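Local coordinates for protein beta-lactamase (Klebsiella pneumoniae, PDB 6K9T) that probably hydrolyses beta-lactam antibiotics to substituted beta-amino acids as a class C beta-lactamase, at residues Val69-Lys74 / Tyr156-Thr161; Ser121-Phe126 / Lys142-Ala147. All coordinates share one frame; numbering follows the deposited sequence.

Contact 1. Residues Val69-Lys74 / Tyr156-Thr161; sequences VGSLSK and YSNIGT. With CEF (CEFOTAXIME, C3' cleaved, open, bound form), chain B.
The active site of this class C beta-lactamase brings S71 and K74, the ends of an SxxK motif at the start of helix 73-86, against Y156 and N158 of the YxN motif leading into helix 158-171. S71 is acylated, its OG lying 1.4 Å from cefotaxime C8. Carbonyl O3 of the acyl group accepts from S71 N at 2.8 Å, the part this amide plays in the oxyanion hole of class C enzymes. K74 runs nearly straight past T161, its CG 3.6 Å from T161 CG2, until a bend at chi4 (78°) turns NZ to the oxygens. The K74 side chain crosses that of N158 at about a right angle, and its NZ donates to N158 OD1 at 2.8 Å and to Y156 OH at 2.6 Å, although crowding makes the place of NZ less sure. The phenol comes from the opposite direction and presents its edge, with OH also bonded to K321. N158 works at both ends, ND2 donating almost straight to cefotaxime O4 (3.0 Å, 172°). The position of Y156 OH, held by K74 and K321 close beside acylated S71, is consistent with the proton relays proposed for class C relatives.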
loop_
_atom_site.group_PDB
_atom_site.type_symbol
_atom_site.label_atom_id
_atom_site.label_comp_id
_atom_site.label_asym_id
_atom_site.label_seq_id
_atom_site.Cartn_x
_atom_site.Cartn_y
_atom_site.Cartn_z
ATOM N N VAL A 69 6.820 -2.846 4.413
ATOM C CA VAL A 69 5.409 -2.479 4.442
ATOM C C VAL A 69 4.580 -3.368 3.566
ATOM O O VAL A 69 3.362 -3.140 3.420
ATOM C CB VAL A 69 5.248 -0.989 4.109
ATOM C CG1 VAL A 69 5.992 -0.142 5.124
ATOM C CG2 VAL A 69 5.632 -0.709 2.662
ATOM N N GLY A 70 5.155 -4.385 2.958
ATOM C CA GLY A 70 4.359 -5.358 2.207
ATOM C C GLY A 70 3.470 -4.692 1.190
ATOM O O GLY A 70 3.948 -3.881 0.371
ATOM N N SER A 71 2.194 -5.049 1.223
ATOM C CA SER A 71 1.278 -4.603 0.185
ATOM C C SER A 71 0.981 -3.126 0.135
ATOM O O SER A 71 0.321 -2.651 -0.786
ATOM C CB SER A 71 -0.021 -5.355 0.314
ATOM O OG SER A 71 0.123 -6.728 -0.052
ATOM N N LEU A 72 1.488 -2.361 1.106
ATOM C CA LEU A 72 1.412 -0.887 0.887
ATOM C C LEU A 72 2.191 -0.502 -0.362
ATOM O O LEU A 72 1.871 0.517 -1.005
ATOM C CB LEU A 72 1.957 -0.065 2.054
ATOM C CG LEU A 72 1.041 0.244 3.243
ATOM C CD1 LEU A 72 0.212 -0.857 3.707
ATOM C CD2 LEU A 72 1.799 0.910 4.358
ATOM N N SER A 73 3.157 -1.363 -0.746
ATOM C CA SER A 73 3.943 -1.172 -1.966
ATOM C C SER A 73 3.038 -1.048 -3.202
ATOM O O SER A 73 3.427 -0.406 -4.154
ATOM C CB SER A 73 4.919 -2.356 -2.156
ATOM O OG SER A 73 5.747 -2.506 -1.005
ATOM N N LYS A 74 1.841 -1.651 -3.203
ATOM C CA LYS A 74 0.953 -1.595 -4.364
ATOM C C LYS A 74 0.557 -0.158 -4.660
ATOM O O LYS A 74 0.293 0.191 -5.840
ATOM C CB LYS A 74 -0.288 -2.486 -4.132
ATOM C CG LYS A 74 0.055 -3.982 -3.915
ATOM C CD LYS A 74 -1.228 -4.761 -4.133
ATOM C CE LYS A 74 -0.973 -6.284 -4.199
ATOM N NZ LYS A 74 -0.770 -6.817 -2.798
ATOM N N TYR A 156 -8.237 -9.840 -5.306
ATOM C CA TYR A 156 -6.982 -9.144 -4.980
ATOM C C TYR A 156 -5.811 -9.922 -5.534
ATOM O O TYR A 156 -5.755 -11.161 -5.348
ATOM C CB TYR A 156 -6.866 -8.980 -3.475
ATOM C CG TYR A 156 -5.771 -8.111 -3.003
ATOM C CD1 TYR A 156 -4.472 -8.574 -2.952
ATOM C CD2 TYR A 156 -6.038 -6.851 -2.517
ATOM C CE1 TYR A 156 -3.431 -7.798 -2.409
ATOM C CE2 TYR A 156 -4.990 -6.064 -1.979
ATOM C CZ TYR A 156 -3.717 -6.556 -1.955
ATOM O OH TYR A 156 -2.689 -5.829 -1.349
ATOM N N SER A 157 -4.861 -9.246 -6.224
ATOM C CA SER A 157 -3.821 -9.972 -6.926
ATOM C C SER A 157 -2.454 -9.309 -6.858
ATOM O O SER A 157 -2.289 -8.168 -7.325
ATOM C CB SER A 157 -4.237 -10.199 -8.404
ATOM O OG SER A 157 -3.168 -10.906 -9.077
ATOM N N ASN A 158 -1.444 -10.050 -6.382
ATOM C CA ASN A 158 -0.059 -9.575 -6.508
ATOM C C ASN A 158 0.404 -9.599 -7.953
ATOM O O ASN A 158 1.215 -8.779 -8.351
ATOM C CB ASN A 158 0.911 -10.468 -5.699
ATOM C CG ASN A 158 0.828 -10.264 -4.211
ATOM O OD1 ASN A 158 0.425 -9.205 -3.721
ATOM N ND2 ASN A 158 1.341 -11.244 -3.461
ATOM N N ILE A 159 -0.101 -10.527 -8.765
ATOM C CA ILE A 159 0.334 -10.681 -10.144
ATOM C C ILE A 159 -0.194 -9.497 -10.947
ATOM O O ILE A 159 0.548 -8.824 -11.700
ATOM C CB ILE A 159 -0.218 -11.952 -10.774
ATOM C CG1 ILE A 159 0.074 -13.167 -9.908
ATOM C CG2 ILE A 159 0.402 -12.111 -12.198
ATOM C CD1 ILE A 159 -0.467 -14.476 -10.509
ATOM N N GLY A 160 -1.475 -9.151 -10.771
ATOM C CA GLY A 160 -2.029 -7.994 -11.492
ATOM C C GLY A 160 -1.301 -6.705 -11.120
ATOM O O GLY A 160 -0.999 -5.866 -11.991
ATOM N N THR A 161 -0.979 -6.561 -9.833
ATOM C CA THR A 161 -0.229 -5.382 -9.427
ATOM C C THR A 161 1.134 -5.328 -10.085
ATOM O O THR A 161 1.617 -4.227 -10.482
ATOM C CB THR A 161 -0.085 -5.377 -7.890
ATOM O OG1 THR A 161 -1.407 -5.493 -7.324
ATOM C CG2 THR A 161 0.492 -4.014 -7.472
HETATM S S1 CEF B . -1.447 -11.164 0.364
HETATM C C1 CEF B . -3.044 -11.311 0.917
HETATM C C2 CEF B . -3.244 -11.213 2.459
HETATM C C3 CEF B . -4.369 -11.585 3.174
HETATM C C4 CEF B . -2.122 -10.227 3.131
HETATM C C5 CEF B . -2.107 -9.866 4.592
HETATM O O1 CEF B . -2.356 -10.711 5.509
HETATM O O2 CEF B . -1.856 -8.661 4.838
HETATM N N1 CEF B . -1.087 -9.547 2.345
HETATM C C6 CEF B . -1.112 -9.624 0.907
HETATM C C7 CEF B . 0.298 -9.081 0.497
HETATM C C8 CEF B . 0.217 -7.673 0.925
HETATM O O3 CEF B . 0.682 -7.286 1.999
HETATM N N2 CEF B . 1.321 -9.728 1.235
HETATM C C9 CEF B . 1.946 -10.830 0.635
HETATM O O4 CEF B . 1.632 -11.156 -0.497
HETATM C C10 CEF B . 2.950 -11.562 1.469
HETATM N N3 CEF B . 4.206 -11.684 1.196
HETATM O O5 CEF B . 4.729 -11.177 0.076
HETATM C C11 CEF B . 6.144 -11.228 0.279
HETATM C C12 CEF B . 2.386 -12.107 2.756
HETATM C C13 CEF B . 1.083 -11.889 3.347
HETATM S S2 CEF B . 1.054 -12.696 4.694
HETATM C C14 CEF B . 2.484 -13.355 4.802
HETATM N N4 CEF B . 2.929 -14.175 5.857
HETATM N N5 CEF B . 3.268 -13.017 3.665
#

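Contact 2. Residues Ser121-Phe126 / Lys142-Ala147; sequences SGLQLF and KAWKPA. With CEF (CEFOTAXIME, C3' cleaved, open, bound form), chain B.
An ST turn at S121-L123, within the HTSGL sequence familiar from this family, packs against W144, which follows the last turn of helix 134-143. S121 OG accepts from L123 N at 3.1 Å with a nearly straight bond (168°), and this fixes the turn whose backbone meets the indole. L123 lies over one indole face: its CD2 methyl stands 3.6 Å from the centroid of the five-membered ring of W144, only 14° off the normal, a well-placed CH-pi contact. Backbone atoms meet the rim of the ring, where S121 O lies in plane, 3.5 Å from W144 CH2, and G122 C approaches W144 CZ2 to 3.7 Å. On the opposite face P146 N lies 3.7 Å above the ring plane, offset toward the rim. With CG anti to the backbone N (chi1 170°), W144 sets its six-membered edge against the turn and one face against L123. G122 takes a positive phi and brings its CA within 5.3 Å of P146 CA, an approach made possible by the missing side chain. Here a water joins the two segments, donating to G122 O at 2.8 Å and accepting from A147 N at 3.0 Å. W144 also stacks on F108, while L123 reaches I159 and L163 of helix 158-171. The ST turn at the edge of W144 and L123 on its face thus join the chain after helix 134-143 to the HTSGL loop of the helical region of the class C fold.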
loop_
_atom_site.group_PDB
_atom_site.type_symbol
_atom_site.label_atom_id
_atom_site.label_comp_id
_atom_site.label_asym_id
_atom_site.label_seq_id
_atom_site.Cartn_x
_atom_site.Cartn_y
_atom_site.Cartn_z
ATOM N N SER A 121 -8.929 -8.100 -12.976
ATOM C CA SER A 121 -8.576 -8.978 -14.105
ATOM C C SER A 121 -8.975 -10.428 -13.922
ATOM O O SER A 121 -9.290 -11.079 -14.935
ATOM C CB SER A 121 -7.083 -8.927 -14.443
ATOM O OG SER A 121 -6.286 -9.608 -13.436
ATOM N N GLY A 122 -9.017 -10.873 -12.672
ATOM C CA GLY A 122 -9.224 -12.298 -12.393
ATOM C C GLY A 122 -7.941 -13.092 -12.176
ATOM O O GLY A 122 -8.048 -14.295 -11.844
ATOM N N LEU A 123 -6.773 -12.496 -12.332
ATOM C CA LEU A 123 -5.511 -13.138 -11.937
ATOM C C LEU A 123 -5.555 -13.489 -10.453
ATOM O O LEU A 123 -6.150 -12.771 -9.654
ATOM C CB LEU A 123 -4.331 -12.175 -12.207
ATOM C CG LEU A 123 -3.947 -12.131 -13.677
ATOM C CD1 LEU A 123 -3.066 -10.887 -13.899
ATOM C CD2 LEU A 123 -3.146 -13.410 -14.074
ATOM N N GLN A 124 -4.918 -14.604 -10.100
ATOM C CA GLN A 124 -4.992 -15.135 -8.738
ATOM C C GLN A 124 -4.150 -14.315 -7.777
ATOM O O GLN A 124 -3.364 -13.421 -8.169
ATOM C CB GLN A 124 -4.537 -16.600 -8.721
ATOM C CG GLN A 124 -3.027 -16.777 -9.043
ATOM C CD GLN A 124 -2.546 -18.191 -8.945
ATOM O OE1 GLN A 124 -2.116 -18.787 -9.932
ATOM N NE2 GLN A 124 -2.597 -18.730 -7.768
ATOM N N LEU A 125 -4.342 -14.548 -6.495
ATOM C CA LEU A 125 -3.602 -13.790 -5.493
ATOM C C LEU A 125 -2.085 -13.871 -5.588
ATOM O O LEU A 125 -1.398 -12.861 -5.619
ATOM C CB LEU A 125 -4.063 -14.260 -4.120
ATOM C CG LEU A 125 -3.417 -13.605 -2.914
ATOM C CD1 LEU A 125 -3.533 -12.056 -3.019
ATOM C CD2 LEU A 125 -4.155 -14.096 -1.672
ATOM N N PHE A 126 -1.538 -15.086 -5.583
ATOM C CA PHE A 126 -0.099 -15.301 -5.495
ATOM C C PHE A 126 0.519 -15.748 -6.795
ATOM O O PHE A 126 -0.040 -16.577 -7.514
ATOM C CB PHE A 126 0.204 -16.335 -4.391
ATOM C CG PHE A 126 -0.163 -15.870 -3.014
ATOM C CD1 PHE A 126 0.442 -14.735 -2.499
ATOM C CD2 PHE A 126 -1.060 -16.584 -2.219
ATOM C CE1 PHE A 126 0.133 -14.290 -1.239
ATOM C CE2 PHE A 126 -1.425 -16.121 -0.965
ATOM C CZ PHE A 126 -0.804 -15.008 -0.455
ATOM N N LYS A 142 0.647 -16.004 -21.084
ATOM C CA LYS A 142 0.085 -16.343 -22.425
ATOM C C LYS A 142 -0.868 -17.543 -22.362
ATOM O O LYS A 142 -1.724 -17.701 -23.235
ATOM C CB LYS A 142 1.209 -16.692 -23.414
ATOM C CG LYS A 142 2.081 -15.531 -23.862
ATOM C CD LYS A 142 3.211 -16.061 -24.770
ATOM C CE LYS A 142 4.294 -15.018 -25.027
ATOM N NZ LYS A 142 5.488 -15.574 -25.777
ATOM N N ALA A 143 -0.675 -18.431 -21.403
ATOM C CA ALA A 143 -1.543 -19.604 -21.243
ATOM C C ALA A 143 -2.799 -19.373 -20.361
ATOM O O ALA A 143 -3.706 -20.198 -20.265
ATOM C CB ALA A 143 -0.705 -20.764 -20.681
ATOM N N TRP A 144 -2.825 -18.233 -19.667
ATOM C CA TRP A 144 -3.816 -17.962 -18.631
ATOM C C TRP A 144 -5.197 -17.594 -19.173
ATOM O O TRP A 144 -5.321 -16.930 -20.184
ATOM C CB TRP A 144 -3.265 -16.817 -17.754
ATOM C CG TRP A 144 -4.250 -16.264 -16.789
ATOM C CD1 TRP A 144 -4.556 -16.760 -15.588
ATOM C CD2 TRP A 144 -5.037 -15.073 -16.956
ATOM N NE1 TRP A 144 -5.539 -15.986 -14.986
ATOM C CE2 TRP A 144 -5.847 -14.945 -15.809
ATOM C CE3 TRP A 144 -5.173 -14.168 -17.981
ATOM C CZ2 TRP A 144 -6.757 -13.867 -15.635
ATOM C CZ3 TRP A 144 -6.062 -13.093 -17.818
ATOM C CH2 TRP A 144 -6.859 -12.978 -16.648
ATOM N N LYS A 145 -6.227 -18.039 -18.464
ATOM C CA LYS A 145 -7.594 -17.628 -18.820
ATOM C C LYS A 145 -8.332 -17.391 -17.525
ATOM O O LYS A 145 -8.242 -18.214 -16.644
ATOM C CB LYS A 145 -8.284 -18.683 -19.641
ATOM N N PRO A 146 -9.061 -16.247 -17.415
ATOM C CA PRO A 146 -9.815 -16.021 -16.183
ATOM C C PRO A 146 -11.063 -16.906 -16.095
ATOM O O PRO A 146 -11.612 -17.354 -17.098
ATOM C CB PRO A 146 -10.186 -14.528 -16.271
ATOM C CG PRO A 146 -10.332 -14.284 -17.738
ATOM C CD PRO A 146 -9.207 -15.138 -18.385
ATOM N N ALA A 147 -11.516 -17.158 -14.892
ATOM C CA ALA A 147 -12.744 -17.896 -14.686
ATOM C C ALA A 147 -13.995 -17.115 -15.052
ATOM O O ALA A 147 -14.990 -17.722 -15.430
ATOM C CB ALA A 147 -12.841 -18.320 -13.209
HETATM S S1 CEF B . -1.447 -11.164 0.364
HETATM C C1 CEF B . -3.044 -11.311 0.917
HETATM C C2 CEF B . -3.244 -11.213 2.459
HETATM C C3 CEF B . -4.369 -11.585 3.174
HETATM C C4 CEF B . -2.122 -10.227 3.131
HETATM C C5 CEF B . -2.107 -9.866 4.592
HETATM O O1 CEF B . -2.356 -10.711 5.509
HETATM O O2 CEF B . -1.856 -8.661 4.838
HETATM N N1 CEF B . -1.087 -9.547 2.345
HETATM C C6 CEF B . -1.112 -9.624 0.907
HETATM C C7 CEF B . 0.298 -9.081 0.497
HETATM C C8 CEF B . 0.217 -7.673 0.925
HETATM O O3 CEF B . 0.682 -7.286 1.999
HETATM N N2 CEF B . 1.321 -9.728 1.235
HETATM C C9 CEF B . 1.946 -10.830 0.635
HETATM O O4 CEF B . 1.632 -11.156 -0.497
HETATM C C10 CEF B . 2.950 -11.562 1.469
HETATM N N3 CEF B . 4.206 -11.684 1.196
HETATM O O5 CEF B . 4.729 -11.177 0.076
HETATM C C11 CEF B . 6.144 -11.228 0.279
HETATM C C12 CEF B . 2.386 -12.107 2.756
HETATM C C13 CEF B . 1.083 -11.889 3.347
HETATM S S2 CEF B . 1.054 -12.696 4.694
HETATM C C14 CEF B . 2.484 -13.355 4.802
HETATM N N4 CEF B . 2.929 -14.175 5.857
HETATM N N5 CEF B . 3.268 -13.017 3.665
HETATM O O HOH W 1 -10.388 -15.702 -12.556
#

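How the contacts relate
The two contacts meet along 121-126 and 156-161, with their centres 15 Å apart. S157 OG lies 2.7 Å from Q124 O and N158 N lies 2.9 Å from L125 O, both probable hydrogen bonds that lash the loop of contact 2 to the helix start of contact 1. Packing adds to this, as S157 CB comes within 3.4 Å of L123 O. Cefotaxime touches both: contact 1 holds it covalently, whereas from contact 2 F126 CE1 approaches O4 of the ligand at 3.6 Å, the same oxygen that N158 grips. The loop therefore runs from the pocket wall, at L125 and F126, out to the W144 packing.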